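PDB 5OWG: PcyX_EBK42635 from Marine metagenome, which probably catalyses the ferredoxin-dependent four-electron reduction of biliverdin to the light-harvesting pigment phycoerythrobilin. Local coordinates for residues Val30-Pro35 / Thr51-Tyr56; Met37-Asn42 / Ser228-Pro233; Trp47-Trp52 / Arg59-Val64. All blocks are in the same frame, centred on the assembly; numbering follows the deposited sequence.

Interaction 1 (Val30-Pro35 / Thr51-Tyr56)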
loop_
_atom_site.group_PDB
_atom_site.type_symbol
_atom_site.label_atom_id
_atom_site.label_comp_id
_atom_site.label_asym_id
_atom_site.label_seq_id
_atom_site.Cartn_x
_atom_site.Cartn_y
_atom_site.Cartn_z
ATOM N N VAL A 30 3.542 10.036 9.969
ATOM C CA VAL A 30 2.553 10.271 11.012
ATOM C C VAL A 30 1.224 9.701 10.541
ATOM O O VAL A 30 0.812 9.937 9.399
ATOM C CB VAL A 30 2.418 11.766 11.345
ATOM C CG1 VAL A 30 1.364 11.983 12.427
ATOM C CG2 VAL A 30 3.756 12.323 11.789
ATOM N N GLU A 31 0.561 8.958 11.418
ATOM C CA GLU A 31 -0.731 8.376 11.097
ATOM C C GLU A 31 -1.826 9.432 11.171
ATOM O O GLU A 31 -1.785 10.345 12.002
ATOM C CB GLU A 31 -1.051 7.225 12.050
ATOM C CG GLU A 31 -2.330 6.486 11.715
ATOM C CD GLU A 31 -2.461 5.187 12.478
ATOM O OE1 GLU A 31 -1.693 4.982 13.442
ATOM O OE2 GLU A 31 -3.325 4.363 12.113
ATOM N N TYR A 32 -2.812 9.297 10.290
ATOM C CA TYR A 32 -3.941 10.213 10.239
ATOM C C TYR A 32 -5.192 9.426 9.879
ATOM O O TYR A 32 -5.119 8.308 9.362
ATOM C CB TYR A 32 -3.708 11.341 9.223
ATOM C CG TYR A 32 -3.756 10.885 7.786
ATOM C CD1 TYR A 32 -2.644 10.309 7.184
ATOM C CD2 TYR A 32 -4.911 11.028 7.031
ATOM C CE1 TYR A 32 -2.683 9.890 5.870
ATOM C CE2 TYR A 32 -4.960 10.611 5.716
ATOM C CZ TYR A 32 -3.843 10.042 5.140
ATOM O OH TYR A 32 -3.884 9.624 3.832
ATOM N N ASN A 33 -6.347 10.022 10.162
ATOM C CA ASN A 33 -7.639 9.399 9.885
ATOM C C ASN A 33 -8.151 9.944 8.557
ATOM O O ASN A 33 -8.606 11.088 8.477
ATOM C CB ASN A 33 -8.627 9.667 11.016
ATOM C CG ASN A 33 -8.177 9.076 12.339
ATOM O OD1 ASN A 33 -8.077 9.781 13.343
ATOM N ND2 ASN A 33 -7.905 7.774 12.346
ATOM N N GLU A 34 -8.081 9.123 7.515
ATOM C CA GLU A 34 -8.529 9.554 6.196
ATOM C C GLU A 34 -10.053 9.538 6.138
ATOM O O GLU A 34 -10.671 8.558 6.566
ATOM C CB GLU A 34 -7.953 8.654 5.106
ATOM C CG GLU A 34 -8.282 9.120 3.695
ATOM C CD GLU A 34 -7.645 8.252 2.625
ATOM O OE1 GLU A 34 -8.079 7.093 2.459
ATOM O OE2 GLU A 34 -6.706 8.728 1.953
ATOM N N PRO A 35 -10.691 10.590 5.624
ATOM C CA PRO A 35 -12.157 10.596 5.545
ATOM C C PRO A 35 -12.686 9.382 4.794
ATOM O O PRO A 35 -12.220 9.053 3.701
ATOM C CB PRO A 35 -12.464 11.899 4.799
ATOM C CG PRO A 35 -11.293 12.767 5.048
ATOM C CD PRO A 35 -10.110 11.856 5.141
ATOM N N THR A 51 -3.607 4.761 7.574
ATOM C CA THR A 51 -2.922 5.625 6.627
ATOM C C THR A 51 -1.961 6.555 7.352
ATOM O O THR A 51 -2.274 7.070 8.430
ATOM C CB THR A 51 -3.920 6.449 5.803
ATOM O OG1 THR A 51 -4.797 7.165 6.682
ATOM C CG2 THR A 51 -4.734 5.540 4.889
ATOM N N TRP A 52 -0.786 6.757 6.753
ATOM C CA TRP A 52 0.207 7.701 7.241
ATOM C C TRP A 52 0.572 8.663 6.119
ATOM O O TRP A 52 0.285 8.418 4.944
ATOM C CB TRP A 52 1.494 7.010 7.728
ATOM C CG TRP A 52 1.343 6.028 8.855
ATOM C CD1 TRP A 52 1.759 6.190 10.147
ATOM C CD2 TRP A 52 0.762 4.720 8.785
ATOM N NE1 TRP A 52 1.469 5.068 10.884
ATOM C CE2 TRP A 52 0.855 4.151 10.072
ATOM C CE3 TRP A 52 0.169 3.976 7.760
ATOM C CZ2 TRP A 52 0.375 2.875 10.360
ATOM C CZ3 TRP A 52 -0.307 2.710 8.050
ATOM C CH2 TRP A 52 -0.201 2.173 9.339
ATOM N N ASN A 53 1.217 9.764 6.492
ATOM C CA ASN A 53 1.818 10.651 5.507
ATOM C C ASN A 53 2.864 11.516 6.193
ATOM O O ASN A 53 2.895 11.633 7.421
ATOM C CB ASN A 53 0.767 11.528 4.816
ATOM C CG ASN A 53 0.019 12.427 5.786
ATOM O OD1 ASN A 53 0.536 12.796 6.841
ATOM N ND2 ASN A 53 -1.205 12.787 5.427
ATOM N N ASN A 54 3.729 12.113 5.377
ATOM C CA ASN A 54 4.636 13.148 5.849
ATOM C C ASN A 54 4.844 14.143 4.714
ATOM O O ASN A 54 4.203 14.058 3.662
ATOM C CB ASN A 54 5.957 12.549 6.362
ATOM C CG ASN A 54 6.869 12.054 5.248
ATOM O OD1 ASN A 54 6.583 12.212 4.061
ATOM N ND2 ASN A 54 7.990 11.450 5.636
ATOM N N ARG A 55 5.744 15.102 4.945
ATOM C CA ARG A 55 6.006 16.139 3.953
ATOM C C ARG A 55 6.255 15.547 2.574
ATOM O O ARG A 55 5.810 16.102 1.562
ATOM C CB ARG A 55 7.204 16.983 4.400
ATOM C CG ARG A 55 7.844 17.823 3.295
ATOM C CD ARG A 55 8.924 18.748 3.847
ATOM N NE ARG A 55 9.654 19.441 2.788
ATOM C CZ ARG A 55 10.761 20.154 2.978
ATOM N NH1 ARG A 55 11.281 20.272 4.194
ATOM N NH2 ARG A 55 11.354 20.749 1.953
ATOM N N TYR A 56 6.953 14.416 2.512
ATOM C CA TYR A 56 7.409 13.877 1.240
ATOM C C TYR A 56 6.487 12.812 0.666
ATOM O O TYR A 56 6.545 12.551 -0.541
ATOM C CB TYR A 56 8.818 13.295 1.404
ATOM C CG TYR A 56 9.810 14.272 2.001
ATOM C CD1 TYR A 56 10.414 15.245 1.218
ATOM C CD2 TYR A 56 10.136 14.220 3.349
ATOM C CE1 TYR A 56 11.317 16.141 1.760
ATOM C CE2 TYR A 56 11.039 15.109 3.900
ATOM C CZ TYR A 56 11.626 16.068 3.101
ATOM O OH TYR A 56 12.524 16.958 3.642
HETATM O O HOH W 1 -4.877 5.623 10.240
HETATM O O HOH W 2 -7.377 6.433 7.862
#

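Interaction 2 (Met37-Asn42 / Ser228-Pro233)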
loop_
_atom_site.group_PDB
_atom_site.type_symbol
_atom_site.label_atom_id
_atom_site.label_comp_id
_atom_site.label_asym_id
_atom_site.label_seq_id
_atom_site.Cartn_x
_atom_site.Cartn_y
_atom_site.Cartn_z
ATOM N N MET A 37 -12.514 6.192 5.709
ATOM C CA MET A 37 -11.888 4.922 6.057
ATOM C C MET A 37 -12.501 4.289 7.298
ATOM O O MET A 37 -12.386 3.070 7.473
ATOM C CB MET A 37 -10.387 5.114 6.274
ATOM C CG MET A 37 -9.595 3.814 6.228
ATOM S SD MET A 37 -9.476 3.150 4.558
ATOM C CE MET A 37 -8.329 4.305 3.806
ATOM N N GLU A 38 -13.146 5.077 8.164
ATOM C CA GLU A 38 -13.780 4.499 9.345
ATOM C C GLU A 38 -14.789 3.423 8.973
ATOM O O GLU A 38 -15.109 2.572 9.810
ATOM C CB GLU A 38 -14.457 5.593 10.179
ATOM C CG GLU A 38 -15.748 6.161 9.591
ATOM C CD GLU A 38 -15.523 6.957 8.320
ATOM O OE1 GLU A 38 -14.389 7.436 8.109
ATOM O OE2 GLU A 38 -16.479 7.105 7.530
ATOM N N ARG A 39 -15.295 3.440 7.739
ATOM C CA ARG A 39 -16.233 2.424 7.283
ATOM C C ARG A 39 -15.558 1.090 6.999
ATOM O O ARG A 39 -16.256 0.119 6.689
ATOM C CB ARG A 39 -16.949 2.901 6.018
ATOM C CG ARG A 39 -17.589 4.275 6.133
ATOM C CD ARG A 39 -18.037 4.784 4.773
ATOM N NE ARG A 39 -16.913 4.973 3.858
ATOM C CZ ARG A 39 -17.036 5.241 2.561
ATOM N NH1 ARG A 39 -18.238 5.351 2.009
ATOM N NH2 ARG A 39 -15.954 5.398 1.810
ATOM N N PHE A 40 -14.225 1.016 7.084
ATOM C CA PHE A 40 -13.496 -0.187 6.699
ATOM C C PHE A 40 -12.510 -0.639 7.772
ATOM O O PHE A 40 -11.565 -1.374 7.466
ATOM C CB PHE A 40 -12.770 0.039 5.371
ATOM C CG PHE A 40 -13.634 0.667 4.318
ATOM C CD1 PHE A 40 -14.783 0.030 3.879
ATOM C CD2 PHE A 40 -13.304 1.895 3.770
ATOM C CE1 PHE A 40 -15.586 0.604 2.913
ATOM C CE2 PHE A 40 -14.103 2.475 2.801
ATOM C CZ PHE A 40 -15.245 1.829 2.373
ATOM N N ASN A 41 -12.700 -0.204 9.013
ATOM C CA ASN A 41 -12.006 -0.765 10.170
ATOM C C ASN A 41 -13.067 -1.482 11.000
ATOM O O ASN A 41 -13.633 -0.917 11.938
ATOM C CB ASN A 41 -11.286 0.313 10.975
ATOM C CG ASN A 41 -9.986 0.757 10.326
ATOM O OD1 ASN A 41 -8.966 0.075 10.421
ATOM N ND2 ASN A 41 -10.017 1.908 9.667
ATOM N N ASN A 42 -13.339 -2.735 10.639
ATOM C CA ASN A 42 -14.406 -3.525 11.247
ATOM C C ASN A 42 -13.772 -4.739 11.912
ATOM O O ASN A 42 -13.222 -5.610 11.230
ATOM C CB ASN A 42 -15.436 -3.941 10.196
ATOM C CG ASN A 42 -16.716 -4.477 10.808
ATOM O OD1 ASN A 42 -16.685 -5.237 11.775
ATOM N ND2 ASN A 42 -17.854 -4.077 10.244
ATOM N N SER A 228 -13.354 2.234 -4.618
ATOM C CA SER A 228 -13.529 3.466 -5.379
ATOM C C SER A 228 -13.098 4.714 -4.620
ATOM O O SER A 228 -12.688 5.696 -5.249
ATOM C CB SER A 228 -14.996 3.619 -5.795
ATOM O OG SER A 228 -15.840 3.735 -4.664
ATOM N N ASP A 229 -13.177 4.710 -3.287
ATOM C CA ASP A 229 -13.008 5.923 -2.500
ATOM C C ASP A 229 -11.812 5.912 -1.559
ATOM O O ASP A 229 -11.296 6.989 -1.245
ATOM C CB ASP A 229 -14.268 6.191 -1.662
ATOM C CG ASP A 229 -15.508 6.344 -2.511
ATOM O OD1 ASP A 229 -15.390 6.326 -3.754
ATOM O OD2 ASP A 229 -16.605 6.481 -1.934
ATOM N N ASN A 230 -11.357 4.742 -1.102
ATOM C CA ASN A 230 -10.352 4.691 -0.046
ATOM C C ASN A 230 -9.237 3.699 -0.352
ATOM O O ASN A 230 -8.571 3.224 0.576
ATOM C CB ASN A 230 -11.008 4.329 1.291
ATOM C CG ASN A 230 -11.835 5.462 1.857
ATOM O OD1 ASN A 230 -13.053 5.505 1.677
ATOM N ND2 ASN A 230 -11.177 6.393 2.543
ATOM N N LEU A 231 -9.017 3.374 -1.624
ATOM C CA LEU A 231 -7.970 2.439 -2.017
ATOM C C LEU A 231 -6.879 3.134 -2.819
ATOM O O LEU A 231 -5.723 3.157 -2.386
ATOM C CB LEU A 231 -8.591 1.282 -2.810
ATOM C CG LEU A 231 -7.593 0.357 -3.506
ATOM C CD1 LEU A 231 -6.517 -0.123 -2.541
ATOM C CD2 LEU A 231 -8.301 -0.823 -4.150
ATOM N N PHE A 232 -7.211 3.698 -3.977
ATOM C CA PHE A 232 -6.309 4.571 -4.726
ATOM C C PHE A 232 -7.072 5.845 -5.062
ATOM O O PHE A 232 -7.460 6.073 -6.215
ATOM C CB PHE A 232 -5.782 3.883 -5.985
ATOM C CG PHE A 232 -4.972 2.657 -5.702
ATOM C CD1 PHE A 232 -3.717 2.760 -5.129
ATOM C CD2 PHE A 232 -5.462 1.402 -6.008
ATOM C CE1 PHE A 232 -2.971 1.631 -4.859
ATOM C CE2 PHE A 232 -4.724 0.272 -5.733
ATOM C CZ PHE A 232 -3.474 0.386 -5.165
ATOM N N PRO A 233 -7.309 6.697 -4.069
ATOM C CA PRO A 233 -8.114 7.897 -4.309
ATOM C C PRO A 233 -7.437 8.835 -5.291
ATOM O O PRO A 233 -6.209 8.911 -5.375
ATOM C CB PRO A 233 -8.225 8.542 -2.920
ATOM C CG PRO A 233 -7.826 7.472 -1.951
ATOM C CD PRO A 233 -6.835 6.629 -2.677
#

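Interaction 3 (Trp47-Trp52 / Arg59-Val64)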
loop_
_atom_site.group_PDB
_atom_site.type_symbol
_atom_site.label_atom_id
_atom_site.label_comp_id
_atom_site.label_asym_id
_atom_site.label_seq_id
_atom_site.Cartn_x
_atom_site.Cartn_y
_atom_site.Cartn_z
ATOM N N TRP A 47 -10.947 -6.524 9.379
ATOM C CA TRP A 47 -10.534 -5.503 8.425
ATOM C C TRP A 47 -9.890 -4.352 9.186
ATOM O O TRP A 47 -10.532 -3.733 10.042
ATOM C CB TRP A 47 -11.732 -5.007 7.615
ATOM C CG TRP A 47 -11.421 -4.565 6.208
ATOM C CD1 TRP A 47 -10.201 -4.554 5.593
ATOM C CD2 TRP A 47 -12.360 -4.071 5.242
ATOM N NE1 TRP A 47 -10.324 -4.089 4.304
ATOM C CE2 TRP A 47 -11.639 -3.783 4.066
ATOM C CE3 TRP A 47 -13.741 -3.847 5.259
ATOM C CZ2 TRP A 47 -12.251 -3.280 2.920
ATOM C CZ3 TRP A 47 -14.347 -3.348 4.119
ATOM C CH2 TRP A 47 -13.602 -3.071 2.966
ATOM N N VAL A 48 -8.625 -4.074 8.881
ATOM C CA VAL A 48 -7.905 -2.942 9.448
ATOM C C VAL A 48 -7.342 -2.121 8.298
ATOM O O VAL A 48 -6.710 -2.672 7.389
ATOM C CB VAL A 48 -6.777 -3.391 10.397
ATOM C CG1 VAL A 48 -5.999 -2.190 10.916
ATOM C CG2 VAL A 48 -7.347 -4.187 11.559
ATOM N N ASN A 49 -7.569 -0.812 8.340
ATOM C CA ASN A 49 -7.073 0.098 7.315
ATOM C C ASN A 49 -6.486 1.316 8.007
ATOM O O ASN A 49 -7.176 1.986 8.782
ATOM C CB ASN A 49 -8.186 0.507 6.344
ATOM C CG ASN A 49 -8.438 -0.538 5.274
ATOM O OD1 ASN A 49 -7.745 -0.574 4.256
ATOM N ND2 ASN A 49 -9.431 -1.392 5.495
ATOM N N ARG A 50 -5.216 1.601 7.729
ATOM C CA ARG A 50 -4.486 2.658 8.409
ATOM C C ARG A 50 -3.680 3.444 7.388
ATOM O O ARG A 50 -3.130 2.863 6.447
ATOM C CB ARG A 50 -3.560 2.071 9.478
ATOM C CG ARG A 50 -4.304 1.331 10.575
ATOM C CD ARG A 50 -3.346 0.633 11.519
ATOM N NE ARG A 50 -2.587 1.583 12.325
ATOM C CZ ARG A 50 -1.568 1.251 13.110
ATOM N NH1 ARG A 50 -1.171 -0.012 13.193
ATOM N NH2 ARG A 50 -0.938 2.184 13.809
ATOM N N THR A 51 -3.607 4.761 7.574
ATOM C CA THR A 51 -2.922 5.625 6.627
ATOM C C THR A 51 -1.961 6.555 7.352
ATOM O O THR A 51 -2.274 7.070 8.430
ATOM C CB THR A 51 -3.920 6.449 5.803
ATOM O OG1 THR A 51 -4.797 7.165 6.682
ATOM C CG2 THR A 51 -4.734 5.540 4.889
ATOM N N TRP A 52 -0.786 6.757 6.753
ATOM C CA TRP A 52 0.207 7.701 7.241
ATOM C C TRP A 52 0.572 8.663 6.119
ATOM O O TRP A 52 0.285 8.418 4.944
ATOM C CB TRP A 52 1.494 7.010 7.728
ATOM C CG TRP A 52 1.343 6.028 8.855
ATOM C CD1 TRP A 52 1.759 6.190 10.147
ATOM C CD2 TRP A 52 0.762 4.720 8.785
ATOM N NE1 TRP A 52 1.469 5.068 10.884
ATOM C CE2 TRP A 52 0.855 4.151 10.072
ATOM C CE3 TRP A 52 0.169 3.976 7.760
ATOM C CZ2 TRP A 52 0.375 2.875 10.360
ATOM C CZ3 TRP A 52 -0.307 2.710 8.050
ATOM C CH2 TRP A 52 -0.201 2.173 9.339
ATOM N N ARG A 59 0.533 9.962 0.879
ATOM C CA ARG A 59 -0.333 8.883 1.336
ATOM C C ARG A 59 0.436 7.574 1.435
ATOM O O ARG A 59 1.112 7.164 0.486
ATOM C CB ARG A 59 -1.536 8.720 0.402
ATOM C CG ARG A 59 -2.556 7.712 0.900
ATOM C CD ARG A 59 -3.828 7.742 0.069
ATOM N NE ARG A 59 -4.887 6.922 0.657
ATOM C CZ ARG A 59 -5.116 5.646 0.358
ATOM N NH1 ARG A 59 -4.364 5.014 -0.536
ATOM N NH2 ARG A 59 -6.106 4.997 0.954
ATOM N N ALA A 60 0.322 6.932 2.595
ATOM C CA ALA A 60 0.836 5.588 2.834
ATOM C C ALA A 60 -0.276 4.797 3.502
ATOM O O ALA A 60 -0.737 5.177 4.582
ATOM C CB ALA A 60 2.087 5.618 3.715
ATOM N N HIS A 61 -0.702 3.703 2.873
ATOM C CA HIS A 61 -1.945 3.029 3.233
ATOM C C HIS A 61 -1.670 1.557 3.494
ATOM O O HIS A 61 -1.160 0.856 2.615
ATOM C CB HIS A 61 -2.981 3.196 2.116
ATOM C CG HIS A 61 -4.265 2.465 2.356
ATOM N ND1 HIS A 61 -5.103 2.086 1.331
ATOM C CD2 HIS A 61 -4.860 2.054 3.501
ATOM C CE1 HIS A 61 -6.157 1.467 1.831
ATOM N NE2 HIS A 61 -6.035 1.435 3.146
ATOM N N LEU A 62 -2.018 1.092 4.692
ATOM C CA LEU A 62 -1.877 -0.310 5.070
ATOM C C LEU A 62 -3.264 -0.921 5.201
ATOM O O LEU A 62 -4.047 -0.514 6.066
ATOM C CB LEU A 62 -1.100 -0.458 6.378
ATOM C CG LEU A 62 -0.922 -1.897 6.877
ATOM C CD1 LEU A 62 0.011 -2.677 5.959
ATOM C CD2 LEU A 62 -0.416 -1.918 8.311
ATOM N N ASP A 63 -3.557 -1.900 4.348
ATOM C CA ASP A 63 -4.837 -2.597 4.339
ATOM C C ASP A 63 -4.590 -4.061 4.670
ATOM O O ASP A 63 -3.928 -4.769 3.903
ATOM C CB ASP A 63 -5.519 -2.457 2.978
ATOM C CG ASP A 63 -6.671 -3.423 2.800
ATOM O OD1 ASP A 63 -7.348 -3.735 3.802
ATOM O OD2 ASP A 63 -6.891 -3.880 1.660
ATOM N N VAL A 64 -5.124 -4.513 5.804
ATOM C CA VAL A 64 -4.906 -5.868 6.298
ATOM C C VAL A 64 -6.259 -6.515 6.558
ATOM O O VAL A 64 -7.107 -5.933 7.245
ATOM C CB VAL A 64 -4.053 -5.882 7.582
ATOM C CG1 VAL A 64 -3.828 -7.311 8.078
ATOM C CG2 VAL A 64 -2.725 -5.192 7.340
#

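Interaction 1 (Val30-Pro35 / Thr51-Tyr56)
Val30 and Asn53 exchange two backbone hydrogen bonds, from Val30 N to Asn53 O at 3.1 Å and from Asn53 N to Val30 O at 2.9 Å, and Tyr32 N gives a third to Thr51 O. Strand 30-32 and the end of strand 47-53 are thus antiparallel but splayed: over these short segments their axes approach to 4.5 Å and run at 131°. Glu31 and Trp52 form the non-hydrogen-bonded pair in the middle, with CA atoms 4.0 Å apart and both side chains on the same face of the sheet. There Glu31 CB rests over the pyrrole part of the indole in a CH-pi contact, 3.8 Å from the centroid of the five-membered ring of Trp52. Beyond CB the Glu31 chain is extended, and its carboxylate forms a salt bridge with Arg50; Trp52 NE1 bonds to Asn26 OD1.

The other face carries Val30, Tyr32, Thr51 and Asn53. Tyr32 CG lies between the backbone N and the carbonyl carbon (chi1 71°), and its ring has a polar atom over each face. Thr51 OG1 sits 3.4 Å above the plane of the Tyr32 ring, over its centre, while Asn53 ND2 lies 3.2 Å from the plane on the opposite side, nearer the rim. The Asn53 amide is only 12° from parallel to that ring, and the Trp52 carbonyl meets the ring edge. Further along 30-35, a water takes a bond from Glu34 N at 2.8 Å and donates to Thr51 OG1, linking the two segments; the Glu34 carboxylate continues to Arg59. The arrangement is that of a short outermost strand added to the edge of the antiparallel sheet at the centre of the alpha/beta/alpha sandwich of ferredoxin-dependent bilin reductases.

Interaction 2 (Met37-Asn42 / Ser228-Pro233)
Asn230 OD1 accepts a hydrogen bond from Arg39 NH2 at 2.9 Å. The donor approaches nearly along the C=O axis, and the oxygen lies in the guanidinium plane, although the bond is bent at its hydrogen (139°) and the amide is turned 70° against the guanidinium. Phe40 CE2 meets Asn230 OD1 edge-on at 3.4 Å, so the buried oxygen has a ring C-H beside its N-H donor. At the other end of the amide, Asn230 ND2 gives its protons to Pro35 O and Glu34 OE1. Asn230 is the first residue to leave helical geometry after helix 220-229; the contact therefore sets the 3-10 turn 37-39 against the C-terminal end of that helix, in the layer on one side of the central sheet. Arg39 NH2 also lies 4.0 Å from Asp229 OD2, a long salt bridge. Arg39 NE turns back to Gly36 O. Within the turn, Phe40 N bonds to Met37 O at 2.8 Å. The Met37 chain folds back at its second and third torsions, and it passes Asn230 in the opposite direction, with CE 3.4 Å from Asn230 O and 3.7 Å from Asn230 CB.

Interaction 3 (Trp47-Trp52 / Arg59-Val64)
Val48, Arg50 and Trp52 pair with Val64, Leu62 and Ala60 in a regular antiparallel beta hairpin, two adjoining strands of the six-stranded sheet. Each pair exchanges two backbone hydrogen bonds; the strand axes come to 4.6 Å and run at 161°. Asn49, Thr51, His61 and Asp63 share one face, which turns toward helix 220-229. In related bilin reductases the substrate lies between the sheet and the C-terminal helices, so this polar face probably borders the pigment pocket.

Asn49 links its neighbours along its whole length. CB lies near the plane of the His61 imidazole, at its edge. CG is anti to the carbonyl carbon (chi1 -81°), which places it alongside Asp63, with the two side chains pointing the same way. OD1 accepts from His61 NE2 at 2.9 Å; the bond falls on a lone pair in the carbonyl plane and is moderately bent (146°), with the oxygen slightly tilted from the imidazole plane. The same OD1 sits 3.2 Å from Asp63 CB. ND2 hangs 3.0 Å above the plane of the Trp47 indole, toward its rim, and bonds to Phe40 O. Trp47 NE1 meets Asp63 OD1 at the indole edge, 3.0 Å away in a weak hydrogen bond.

The opposite face is largely apolar and is covered by helix 14-28, with Leu62 and Arg50 reaching Ile22 and Trp52 reaching Leu25. Trp52 and Leu62 lie side by side, pointing the same way, and Trp52 CZ3 touches Leu62 CB at 3.7 Å, near the plane of the indole. Trp52 CE3 in turn comes to 3.5 Å from Ala60 O, while back on the polar face Thr51 CG2 packs obliquely against the imidazole, 3.8 Å from His61 CD2.

Overall arrangement
Interactions 1 and 3 lie in one antiparallel sheet, about 10 Å apart between centres, and share Thr51 and Trp52: strand 47-53 pairs with edge strand 30-32 on one side and with strand 57-67 on the other. Interaction 2, whose centre is about 9 Å from that of interaction 3 and 14 Å from that of interaction 1, lies in the layer beside the sheet. Its segments, 186 residues apart in sequence, bring the loop after strand 30-32 to the end of helix 220-229; interaction 3 lies within the loop they close, while interaction 1 alternates with it along the chain. Asn49 N bonds to Asn41 OD1, so the loop is tied directly to the sheet on the face that helix 220-229 also covers.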